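Local coordinates for Blr3880 protein (PDB 2OOD), which probably catalyses the zinc-dependent hydrolytic deamination of guanine to xanthine and ammonia, a step of purine breakdown, at residues A[78-83]-A[325-330]; A[85-90]-A[101-106]; A[136-141]-A[232-237]; A[294-299]-A[336-341]. All blocks are in the same frame, centred on the assembly; numbering follows the deposited sequence.

Contact 1: A[78-83]-A[325-330]; sequences GHIHLP and TDVGGG. With ZN (zinc ion), chain B; GUN (guanine), chain C.
H79, H81 and D326 converge on a single zinc ion, and metal bonds dominate this contact. H79 NE2 lies 2.2 Å from the zinc and H81 NE2 2.1 Å from it. From the other segment, D326 OD1 binds the zinc at 2.5 Å. D326 CG is anti to the backbone N (chi1 -167°), and the side chain lies beside those of H79 and H81, pointing the same way. The carboxylate plane is turned 58° from the H79 ring and 62° from the H81 ring, with OD1 at the edge of each. H234 supplies a further nitrogen, while water 1 and guanine N2, 2.0 Å from the zinc, complete the shell. D326 OD2, the oxygen not bound to metal, is hydrogen-bonded to S298 OG, which helps to fix the rotation of the carboxylate.

Apolar packing lies on the other side of the strand. I80, between the two histidines, sets CG2 3.6 Å from V327 CB and 3.2 Å from T325 OG1, a hydroxyl that is hydrogen-bonded to D77. A branched aliphatic residue suits this buried place, which F123 also lines.

Backbone angles call for glycine at G328, where a CB would press on the preceding carbonyl oxygen; at G329 it is the carboxylate of D326 that leaves no room for a CB.

The H-X-H pair and the aspartate are the metal-binding hallmark of the amidohydrolase superfamily. With guanine N2 and a water on the same ion, the geometry is consistent with zinc-assisted hydrolysis at the carbon that carries the departing amino group.

Contact 2: A[85-90]-A[101-106]; sequences TRVLGA and KSIYPE
E106 OE2 is held by two partners beside R86: water 2 donates to it at 2.8 Å, and Y115 OH is hydrogen-bonded to it. The same water accepts from R86 N at 3.1 Å, linking the loop backbone to the helix. The guanidinium is not a direct mate, since R86 NH1 stays 5.2 Å from E106 OE2 with the two planes 82° apart; Y115 OH bonds to both groups instead. E106 OE1 forms a salt bridge with K109.

The aliphatic part of the glutamate also works. Its CG, anti to the backbone N (chi1 169°), lies 3.8 Å from V87 CG1, and the two side chains slide past each other in opposite directions. Farther along, A90 CB meets S102 OG at 3.4 Å, both side chains being small enough for loop and helix to approach closely.

An alanine at E106 would probably leave K109 without its charge mate, water 2 without this acceptor and V87 beside a gap.

The contact folds the loop after strand 70-81 back on helix 95-107. The extended R86 passes on to the second subunit, bonding there to W420 O and S423 OG, while I103 packs on W98 of its own helix.

Contact 3: A[136-141]-A[232-237]; sequences QAFTSS and NTHISE. With ZN (zinc ion), chain B; GUN (guanine), chain C.
F138 reaches from strand 132-138 to lie between N232 and H234 of strand 230-234. From CB, a chi1 of -80° sets CG anti to the carbonyl carbon and starts the ring toward the other strand. CG is 3.8 Å from N232 ND2, which stands over one face, offset toward the rim. On the opposite face H234 is met first by CD1 and more closely by CE1, which lies 3.4 Å from H234 CE1; CD2 and CE2 run along the other flank, under the N232 amide. CZ, the tip, lies between N232 ND2 and H234 CE1 on opposite faces, with T233 O at the edge. The phenyl and imidazole form an offset stack, with planes 20° apart.

N232 ND2 donates to water 3, which donates to A137 O, giving that end of the buried amide a partner. Q136 lays its amide flat against that of N232, tip to tip, with planes 10° apart.

H234 NE2 binds the zinc at 2.2 Å, and ND1 is hydrogen-bonded to R206 O, so both ring nitrogens are committed. The N3/N9 edge of guanine is turned to the other face of H234, modelled so close that the spacing is doubtful; E237 OE1 comes within 2.9 Å of guanine N1. An alanine at F138 would probably leave the imidazoles of H234 and H81, on which this phenyl also stacks, without their aromatic backing and freer to tilt.

Strands 132-138 and 230-234 are not neighbours; they face each other across the barrel interior, near the metal centre at the C-terminal strand ends, as in TIM-barrel amidohydrolases.

Contact 4: A[294-299]-A[336-341]; sequences FCPCSN and ISVLDD
P296 fits its pyrrolidine ring between V338 and D341 of the long helix and the flat ring of F294. P296 CD stands 3.5 Å above one face of the F294 ring, toward the rim; F307 stacks with that phenyl and F323 meets it edge-to-face. Across the contact, P296 CG lies 3.4 Å from V338 O and 3.7 Å from V338 CG1, the proline and valine side chains crossing at about a right angle. P296 CB sits 4.0 Å from D341 CB. Proline is apt here: C295 is the N-cap, and the first residue of a helix needs no backbone N-H for the helical bonding.

C297, one residue on, covers the same helix with sulphur. Its SG, anti to the carbonyl carbon (chi1 -70°), comes 3.7 Å from S337 O and 4.2 Å from V338 CG2. The carboxylate of D341 is close, with OD2 3.3 Å from C297 SG. A small, polarisable thiol thus faces both backbone carbonyl and acid in a buried setting. D341 OD2 forms a salt bridge with K344 of the second subunit and D341 packs on D341 there, joining this contact to the dimer interface.

The short helix 296-301 begins just after strand 291-294, and helix 335-352 follows strand 320-323. These strands are parallel neighbours; S298 bonds to the zinc ligand D326, and segments following such C-terminal strand ends form the active-site side of a TIM barrel.

Contact 1 joins the first barrel strand, 70-81, to the loop after strand 320-323, closing a ring of parallel strands. Contacts 2 and 3 fall in that order within the chain it spans; contact 4 overlaps its end, its segments alternating with those of contact 1. Contacts 1 and 3, with centres 9 Å apart, share the zinc, the guanine and water 1, and strands 70-81 and 132-138 lie side by side. Contacts 2 and 4 both touch contact 1, each 11 Å from it between centres, contact 4 through S298 and D326; contact 2 lies farther out, 15 Å from contact 3. Both also reach the second subunit, so few residues separate the zinc site from the dimer interface.

Contact 1: A[78-83]-A[325-330]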
# COMPACT_ATOMS: atom_id res chain seq x y z
N GLY A 78 5.13 4.78 -16.72
CA GLY A 78 4.41 4.86 -17.98
C GLY A 78 2.96 5.27 -17.97
O GLY A 78 2.27 5.05 -18.96
N HIS A 79 2.46 5.89 -16.90
CA HIS A 79 1.06 6.25 -16.89
C HIS A 79 0.62 7.16 -15.75
O HIS A 79 0.16 6.66 -14.72
CB HIS A 79 0.23 4.97 -16.84
CG HIS A 79 -1.20 5.15 -17.21
ND1 HIS A 79 -1.72 4.72 -18.41
CD2 HIS A 79 -2.24 5.68 -16.52
CE1 HIS A 79 -3.01 4.98 -18.45
NE2 HIS A 79 -3.36 5.56 -17.32
N ILE A 80 0.76 8.48 -15.91
CA ILE A 80 0.31 9.44 -14.89
C ILE A 80 -0.60 10.45 -15.54
O ILE A 80 -0.57 10.63 -16.75
CB ILE A 80 1.45 10.26 -14.22
CG1 ILE A 80 2.80 9.89 -14.82
CG2 ILE A 80 1.43 10.08 -12.71
CD1 ILE A 80 2.99 10.43 -16.21
N HIS A 81 -1.42 11.12 -14.73
CA HIS A 81 -2.34 12.14 -15.20
C HIS A 81 -1.93 13.45 -14.55
O HIS A 81 -2.24 13.70 -13.39
CB HIS A 81 -3.78 11.79 -14.79
CG HIS A 81 -4.40 10.68 -15.58
ND1 HIS A 81 -5.06 10.89 -16.77
CD2 HIS A 81 -4.49 9.35 -15.33
CE1 HIS A 81 -5.54 9.74 -17.21
NE2 HIS A 81 -5.21 8.79 -16.35
N LEU A 82 -1.22 14.28 -15.30
CA LEU A 82 -0.75 15.58 -14.81
C LEU A 82 -1.81 16.41 -14.07
O LEU A 82 -1.58 16.85 -12.94
CB LEU A 82 -0.18 16.41 -15.96
CG LEU A 82 -0.23 17.93 -15.81
CD1 LEU A 82 0.65 18.38 -14.65
CD2 LEU A 82 0.22 18.58 -17.10
N PRO A 83 -2.98 16.63 -14.69
CA PRO A 83 -4.03 17.43 -14.06
C PRO A 83 -4.70 16.79 -12.85
O PRO A 83 -5.62 17.37 -12.27
CB PRO A 83 -5.00 17.69 -15.20
CG PRO A 83 -4.89 16.44 -16.00
CD PRO A 83 -3.40 16.17 -16.03
N THR A 325 1.93 4.48 -12.06
CA THR A 325 1.37 4.96 -10.80
C THR A 325 -0.10 5.25 -11.04
O THR A 325 -0.97 4.81 -10.29
CB THR A 325 2.04 6.27 -10.33
OG1 THR A 325 2.03 7.22 -11.40
CG2 THR A 325 3.47 6.03 -9.89
N ASP A 326 -0.34 5.98 -12.12
CA ASP A 326 -1.68 6.39 -12.51
C ASP A 326 -2.25 7.37 -11.49
O ASP A 326 -3.41 7.24 -11.08
CB ASP A 326 -2.60 5.18 -12.63
CG ASP A 326 -3.90 5.53 -13.34
OD1 ASP A 326 -3.81 6.20 -14.39
OD2 ASP A 326 -5.00 5.13 -12.86
N VAL A 327 -1.43 8.34 -11.08
CA VAL A 327 -1.88 9.31 -10.10
C VAL A 327 -3.25 9.90 -10.46
O VAL A 327 -3.49 10.41 -11.55
CB VAL A 327 -0.86 10.43 -9.89
CG1 VAL A 327 -1.51 11.60 -9.16
CG2 VAL A 327 0.28 9.90 -9.06
N GLY A 328 -4.13 9.81 -9.48
CA GLY A 328 -5.49 10.23 -9.62
C GLY A 328 -6.12 8.93 -9.20
O GLY A 328 -6.54 8.76 -8.05
N GLY A 329 -6.12 7.98 -10.13
CA GLY A 329 -6.67 6.67 -9.86
C GLY A 329 -5.85 6.04 -8.76
O GLY A 329 -6.40 5.48 -7.82
N GLY A 330 -4.53 6.12 -8.89
CA GLY A 330 -3.63 5.58 -7.89
C GLY A 330 -3.36 6.64 -6.84
O GLY A 330 -3.47 7.83 -7.12
ZN ZN B . -5.07 6.67 -16.49
N9 GUN C . -9.52 6.79 -18.75
C8 GUN C . -10.87 6.88 -18.65
N7 GUN C . -11.26 6.58 -17.44
C5 GUN C . -10.19 6.29 -16.68
C6 GUN C . -10.00 5.90 -15.31
O6 GUN C . -10.95 5.79 -14.53
N1 GUN C . -8.69 5.68 -14.87
C2 GUN C . -7.61 5.82 -15.74
N2 GUN C . -6.33 5.60 -15.27
N3 GUN C . -7.78 6.17 -17.00
C4 GUN C . -9.03 6.41 -17.51
O HOH W 1 -5.62 7.33 -14.09

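Contact 2: A[85-90]-A[101-106]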
# COMPACT_ATOMS: atom_id res chain seq x y z
N THR A 85 -2.84 15.69 -10.22
CA THR A 85 -1.84 15.86 -9.16
C THR A 85 -2.41 16.26 -7.80
O THR A 85 -1.90 15.85 -6.76
CB THR A 85 -0.81 16.94 -9.56
OG1 THR A 85 -0.09 16.52 -10.72
CG2 THR A 85 0.17 17.20 -8.42
N ARG A 86 -3.48 17.05 -7.82
CA ARG A 86 -4.07 17.54 -6.58
C ARG A 86 -5.24 16.74 -6.04
O ARG A 86 -5.69 16.98 -4.92
CB ARG A 86 -4.50 18.99 -6.78
CG ARG A 86 -4.82 19.74 -5.51
CD ARG A 86 -5.14 21.19 -5.83
NE ARG A 86 -5.23 21.99 -4.62
CZ ARG A 86 -5.51 23.29 -4.60
NH1 ARG A 86 -5.73 23.94 -5.73
NH2 ARG A 86 -5.56 23.94 -3.44
N VAL A 87 -5.73 15.77 -6.82
CA VAL A 87 -6.89 14.99 -6.39
C VAL A 87 -6.70 13.47 -6.35
O VAL A 87 -7.61 12.72 -6.69
CB VAL A 87 -8.11 15.32 -7.30
CG1 VAL A 87 -8.53 16.77 -7.08
CG2 VAL A 87 -7.74 15.11 -8.76
N LEU A 88 -5.54 13.00 -5.89
CA LEU A 88 -5.26 11.57 -5.86
C LEU A 88 -5.85 10.68 -4.77
O LEU A 88 -5.40 9.55 -4.60
CB LEU A 88 -3.75 11.33 -5.92
CG LEU A 88 -2.72 12.15 -5.13
CD1 LEU A 88 -3.24 12.54 -3.78
CD2 LEU A 88 -1.48 11.31 -4.97
N GLY A 89 -6.86 11.13 -4.05
CA GLY A 89 -7.40 10.26 -3.02
C GLY A 89 -8.90 10.42 -2.92
O GLY A 89 -9.45 10.38 -1.82
N ALA A 90 -9.56 10.61 -4.06
CA ALA A 90 -11.01 10.78 -4.09
C ALA A 90 -11.71 9.57 -3.49
O ALA A 90 -11.41 8.42 -3.82
CB ALA A 90 -11.48 11.00 -5.52
N LYS A 101 -17.47 12.65 -10.89
CA LYS A 101 -17.48 13.32 -9.59
C LYS A 101 -16.22 14.06 -9.14
O LYS A 101 -16.31 15.19 -8.66
CB LYS A 101 -17.88 12.34 -8.49
CG LYS A 101 -17.83 12.97 -7.09
CD LYS A 101 -18.14 11.97 -5.97
CE LYS A 101 -18.05 12.66 -4.59
NZ LYS A 101 -18.38 11.75 -3.44
N SER A 102 -15.05 13.44 -9.30
CA SER A 102 -13.82 14.05 -8.80
C SER A 102 -12.73 14.50 -9.77
O SER A 102 -11.92 15.38 -9.44
CB SER A 102 -13.19 13.10 -7.79
OG SER A 102 -14.19 12.54 -6.96
N ILE A 103 -12.68 13.93 -10.96
CA ILE A 103 -11.62 14.26 -11.89
C ILE A 103 -11.87 15.43 -12.85
O ILE A 103 -11.08 16.37 -12.90
CB ILE A 103 -11.19 12.98 -12.67
CG1 ILE A 103 -10.14 12.22 -11.85
CG2 ILE A 103 -10.60 13.34 -14.02
CD1 ILE A 103 -10.39 12.18 -10.35
N TYR A 104 -12.96 15.39 -13.60
CA TYR A 104 -13.24 16.45 -14.56
C TYR A 104 -13.34 17.84 -13.92
O TYR A 104 -12.80 18.80 -14.46
CB TYR A 104 -14.50 16.10 -15.35
CG TYR A 104 -14.35 14.84 -16.19
CD1 TYR A 104 -15.35 13.87 -16.23
CD2 TYR A 104 -13.21 14.62 -16.96
CE1 TYR A 104 -15.22 12.72 -17.01
CE2 TYR A 104 -13.06 13.47 -17.74
CZ TYR A 104 -14.07 12.52 -17.77
OH TYR A 104 -13.94 11.38 -18.55
N PRO A 105 -14.03 17.97 -12.78
CA PRO A 105 -14.10 19.31 -12.21
C PRO A 105 -12.73 19.92 -11.87
O PRO A 105 -12.61 21.14 -11.77
CB PRO A 105 -15.00 19.14 -10.98
CG PRO A 105 -14.96 17.67 -10.69
CD PRO A 105 -14.91 17.04 -12.06
N GLU A 106 -11.71 19.08 -11.71
CA GLU A 106 -10.36 19.55 -11.39
C GLU A 106 -9.51 19.76 -12.64
O GLU A 106 -8.80 20.75 -12.74
CB GLU A 106 -9.65 18.54 -10.47
CG GLU A 106 -8.16 18.76 -10.25
CD GLU A 106 -7.84 19.99 -9.41
OE1 GLU A 106 -8.72 20.43 -8.63
OE2 GLU A 106 -6.70 20.49 -9.50
O HOH W 2 -4.46 18.95 -10.02

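Contact 3: A[136-141]-A[232-237]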
# COMPACT_ATOMS: atom_id res chain seq x y z
N GLN A 136 5.17 8.99 -18.91
CA GLN A 136 4.27 9.16 -20.05
C GLN A 136 3.02 9.74 -19.41
O GLN A 136 2.28 9.03 -18.73
CB GLN A 136 3.97 7.81 -20.70
CG GLN A 136 2.98 7.90 -21.84
CD GLN A 136 2.94 6.63 -22.65
OE1 GLN A 136 2.85 5.54 -22.10
NE2 GLN A 136 3.00 6.77 -23.97
N ALA A 137 2.80 11.03 -19.62
CA ALA A 137 1.68 11.71 -18.99
C ALA A 137 0.44 12.07 -19.79
O ALA A 137 0.51 12.48 -20.95
CB ALA A 137 2.19 12.96 -18.31
N PHE A 138 -0.70 11.92 -19.13
CA PHE A 138 -1.98 12.29 -19.71
C PHE A 138 -2.17 13.73 -19.24
O PHE A 138 -1.72 14.10 -18.16
CB PHE A 138 -3.09 11.42 -19.15
CG PHE A 138 -3.18 10.07 -19.79
CD1 PHE A 138 -3.91 9.89 -20.96
CD2 PHE A 138 -2.50 8.98 -19.25
CE1 PHE A 138 -3.96 8.64 -21.59
CE2 PHE A 138 -2.54 7.73 -19.87
CZ PHE A 138 -3.27 7.56 -21.04
N THR A 139 -2.83 14.55 -20.05
CA THR A 139 -3.06 15.93 -19.69
C THR A 139 -4.56 16.16 -19.80
O THR A 139 -5.34 15.21 -19.76
CB THR A 139 -2.29 16.86 -20.65
OG1 THR A 139 -2.69 16.60 -22.00
CG2 THR A 139 -0.79 16.59 -20.54
N SER A 140 -4.99 17.41 -19.92
CA SER A 140 -6.42 17.66 -20.08
C SER A 140 -6.69 17.85 -21.57
O SER A 140 -5.80 17.66 -22.40
CB SER A 140 -6.85 18.89 -19.29
OG SER A 140 -6.19 20.05 -19.75
N SER A 141 -7.92 18.23 -21.90
CA SER A 141 -8.30 18.44 -23.29
C SER A 141 -7.85 19.80 -23.83
O SER A 141 -7.97 20.06 -25.02
CB SER A 141 -9.80 18.31 -23.42
OG SER A 141 -10.44 19.04 -22.40
N ASN A 232 -0.94 6.91 -26.75
CA ASN A 232 -1.17 6.63 -25.34
C ASN A 232 -2.65 6.65 -25.01
O ASN A 232 -3.35 7.61 -25.33
CB ASN A 232 -0.40 7.67 -24.51
CG ASN A 232 -0.58 7.50 -23.02
OD1 ASN A 232 -0.53 6.38 -22.50
ND2 ASN A 232 -0.75 8.60 -22.31
N THR A 233 -3.14 5.59 -24.37
CA THR A 233 -4.57 5.50 -24.03
C THR A 233 -4.87 4.52 -22.89
O THR A 233 -3.97 4.05 -22.20
CB THR A 233 -5.40 5.09 -25.28
OG1 THR A 233 -6.79 5.29 -25.02
CG2 THR A 233 -5.16 3.64 -25.64
N HIS A 234 -6.15 4.24 -22.68
CA HIS A 234 -6.59 3.30 -21.65
C HIS A 234 -7.34 2.15 -22.30
O HIS A 234 -7.99 2.33 -23.33
CB HIS A 234 -7.51 3.98 -20.64
CG HIS A 234 -6.86 5.12 -19.94
ND1 HIS A 234 -7.00 6.43 -20.36
CD2 HIS A 234 -6.06 5.16 -18.85
CE1 HIS A 234 -6.31 7.22 -19.55
NE2 HIS A 234 -5.73 6.47 -18.63
N ILE A 235 -7.26 0.97 -21.70
CA ILE A 235 -7.92 -0.19 -22.27
C ILE A 235 -8.34 -1.22 -21.22
O ILE A 235 -7.54 -1.59 -20.37
CB ILE A 235 -6.97 -0.86 -23.32
CG1 ILE A 235 -7.68 -1.98 -24.07
CG2 ILE A 235 -5.74 -1.41 -22.64
CD1 ILE A 235 -6.83 -2.59 -25.17
N SER A 236 -9.60 -1.64 -21.27
CA SER A 236 -10.12 -2.67 -20.36
C SER A 236 -9.83 -2.50 -18.87
O SER A 236 -9.40 -3.45 -18.22
CB SER A 236 -9.57 -4.02 -20.80
OG SER A 236 -9.73 -4.19 -22.19
N GLU A 237 -10.10 -1.33 -18.31
CA GLU A 237 -9.81 -1.12 -16.90
C GLU A 237 -10.93 -1.46 -15.92
O GLU A 237 -10.66 -1.93 -14.81
CB GLU A 237 -9.36 0.33 -16.67
CG GLU A 237 -9.37 0.77 -15.21
CD GLU A 237 -9.01 2.24 -15.03
OE1 GLU A 237 -9.35 3.06 -15.91
OE2 GLU A 237 -8.39 2.58 -13.99
ZN ZN B . -5.07 6.67 -16.49
N9 GUN C . -9.52 6.79 -18.75
C8 GUN C . -10.87 6.88 -18.65
N7 GUN C . -11.26 6.58 -17.44
C5 GUN C . -10.19 6.29 -16.68
C6 GUN C . -10.00 5.90 -15.31
O6 GUN C . -10.95 5.79 -14.53
N1 GUN C . -8.69 5.68 -14.87
C2 GUN C . -7.61 5.82 -15.74
N2 GUN C . -6.33 5.60 -15.27
N3 GUN C . -7.78 6.17 -17.00
C4 GUN C . -9.03 6.41 -17.51
O HOH W 3 0.12 11.10 -23.50
O HOH W 1 -5.62 7.33 -14.09

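Contact 4: A[294-299]-A[336-341]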
# COMPACT_ATOMS: atom_id res chain seq x y z
N PHE A 294 0.78 -1.71 -16.45
CA PHE A 294 0.26 -2.27 -15.20
C PHE A 294 0.26 -1.23 -14.08
O PHE A 294 1.32 -0.86 -13.57
CB PHE A 294 1.12 -3.50 -14.84
CG PHE A 294 0.83 -4.12 -13.49
CD1 PHE A 294 -0.44 -4.07 -12.93
CD2 PHE A 294 1.82 -4.82 -12.82
CE1 PHE A 294 -0.71 -4.72 -11.73
CE2 PHE A 294 1.56 -5.47 -11.62
CZ PHE A 294 0.29 -5.42 -11.07
N CYS A 295 -0.92 -0.77 -13.69
CA CYS A 295 -1.06 0.24 -12.64
C CYS A 295 -1.78 -0.33 -11.43
O CYS A 295 -2.93 -0.00 -11.18
CB CYS A 295 -1.83 1.44 -13.18
SG CYS A 295 -1.18 2.11 -14.71
N PRO A 296 -1.10 -1.16 -10.64
CA PRO A 296 -1.66 -1.80 -9.44
C PRO A 296 -2.29 -0.91 -8.37
O PRO A 296 -3.35 -1.24 -7.86
CB PRO A 296 -0.49 -2.62 -8.91
CG PRO A 296 0.69 -1.83 -9.33
CD PRO A 296 0.35 -1.44 -10.74
N CYS A 297 -1.65 0.21 -8.03
CA CYS A 297 -2.21 1.10 -7.01
C CYS A 297 -3.59 1.59 -7.40
O CYS A 297 -4.49 1.67 -6.57
CB CYS A 297 -1.31 2.30 -6.78
SG CYS A 297 0.24 1.92 -5.98
N SER A 298 -3.73 1.95 -8.67
CA SER A 298 -4.98 2.45 -9.21
C SER A 298 -6.00 1.32 -9.29
O SER A 298 -7.14 1.47 -8.85
CB SER A 298 -4.73 3.03 -10.60
OG SER A 298 -5.93 3.46 -11.20
N ASN A 299 -5.58 0.18 -9.83
CA ASN A 299 -6.45 -0.98 -9.96
C ASN A 299 -7.10 -1.34 -8.64
O ASN A 299 -8.29 -1.67 -8.61
CB ASN A 299 -5.68 -2.18 -10.50
CG ASN A 299 -5.23 -1.98 -11.93
OD1 ASN A 299 -5.74 -1.12 -12.63
ND2 ASN A 299 -4.27 -2.79 -12.37
N ILE A 336 8.15 3.09 -6.23
CA ILE A 336 8.48 2.18 -5.15
C ILE A 336 7.17 1.73 -4.50
O ILE A 336 7.02 0.57 -4.13
CB ILE A 336 9.37 2.87 -4.10
CG1 ILE A 336 10.71 3.23 -4.74
CG2 ILE A 336 9.61 1.96 -2.92
CD1 ILE A 336 11.60 3.99 -3.82
N SER A 337 6.23 2.66 -4.37
CA SER A 337 4.92 2.37 -3.79
C SER A 337 4.12 1.52 -4.75
O SER A 337 3.31 0.69 -4.34
CB SER A 337 4.16 3.65 -3.50
OG SER A 337 4.80 4.42 -2.50
N VAL A 338 4.35 1.73 -6.05
CA VAL A 338 3.66 0.97 -7.09
C VAL A 338 4.11 -0.49 -7.02
O VAL A 338 3.29 -1.39 -7.19
CB VAL A 338 3.98 1.53 -8.50
CG1 VAL A 338 3.52 0.55 -9.56
CG2 VAL A 338 3.31 2.87 -8.69
N LEU A 339 5.40 -0.71 -6.76
CA LEU A 339 5.94 -2.06 -6.67
C LEU A 339 5.37 -2.80 -5.47
O LEU A 339 5.21 -4.02 -5.51
CB LEU A 339 7.47 -2.03 -6.60
CG LEU A 339 8.18 -1.68 -7.92
CD1 LEU A 339 9.68 -1.49 -7.69
CD2 LEU A 339 7.93 -2.78 -8.94
N ASP A 340 5.06 -2.06 -4.41
CA ASP A 340 4.48 -2.65 -3.20
C ASP A 340 3.13 -3.30 -3.55
O ASP A 340 2.90 -4.46 -3.24
CB ASP A 340 4.29 -1.58 -2.13
CG ASP A 340 3.38 -2.03 -0.99
OD1 ASP A 340 3.52 -3.18 -0.54
OD2 ASP A 340 2.53 -1.24 -0.55
N ASP A 341 2.26 -2.54 -4.21
CA ASP A 341 0.96 -3.07 -4.60
C ASP A 341 1.10 -4.05 -5.76
O ASP A 341 0.29 -4.97 -5.89
CB ASP A 341 0.01 -1.94 -5.00
CG ASP A 341 -0.57 -1.21 -3.79
OD1 ASP A 341 -0.31 -1.63 -2.64
OD2 ASP A 341 -1.30 -0.22 -4.00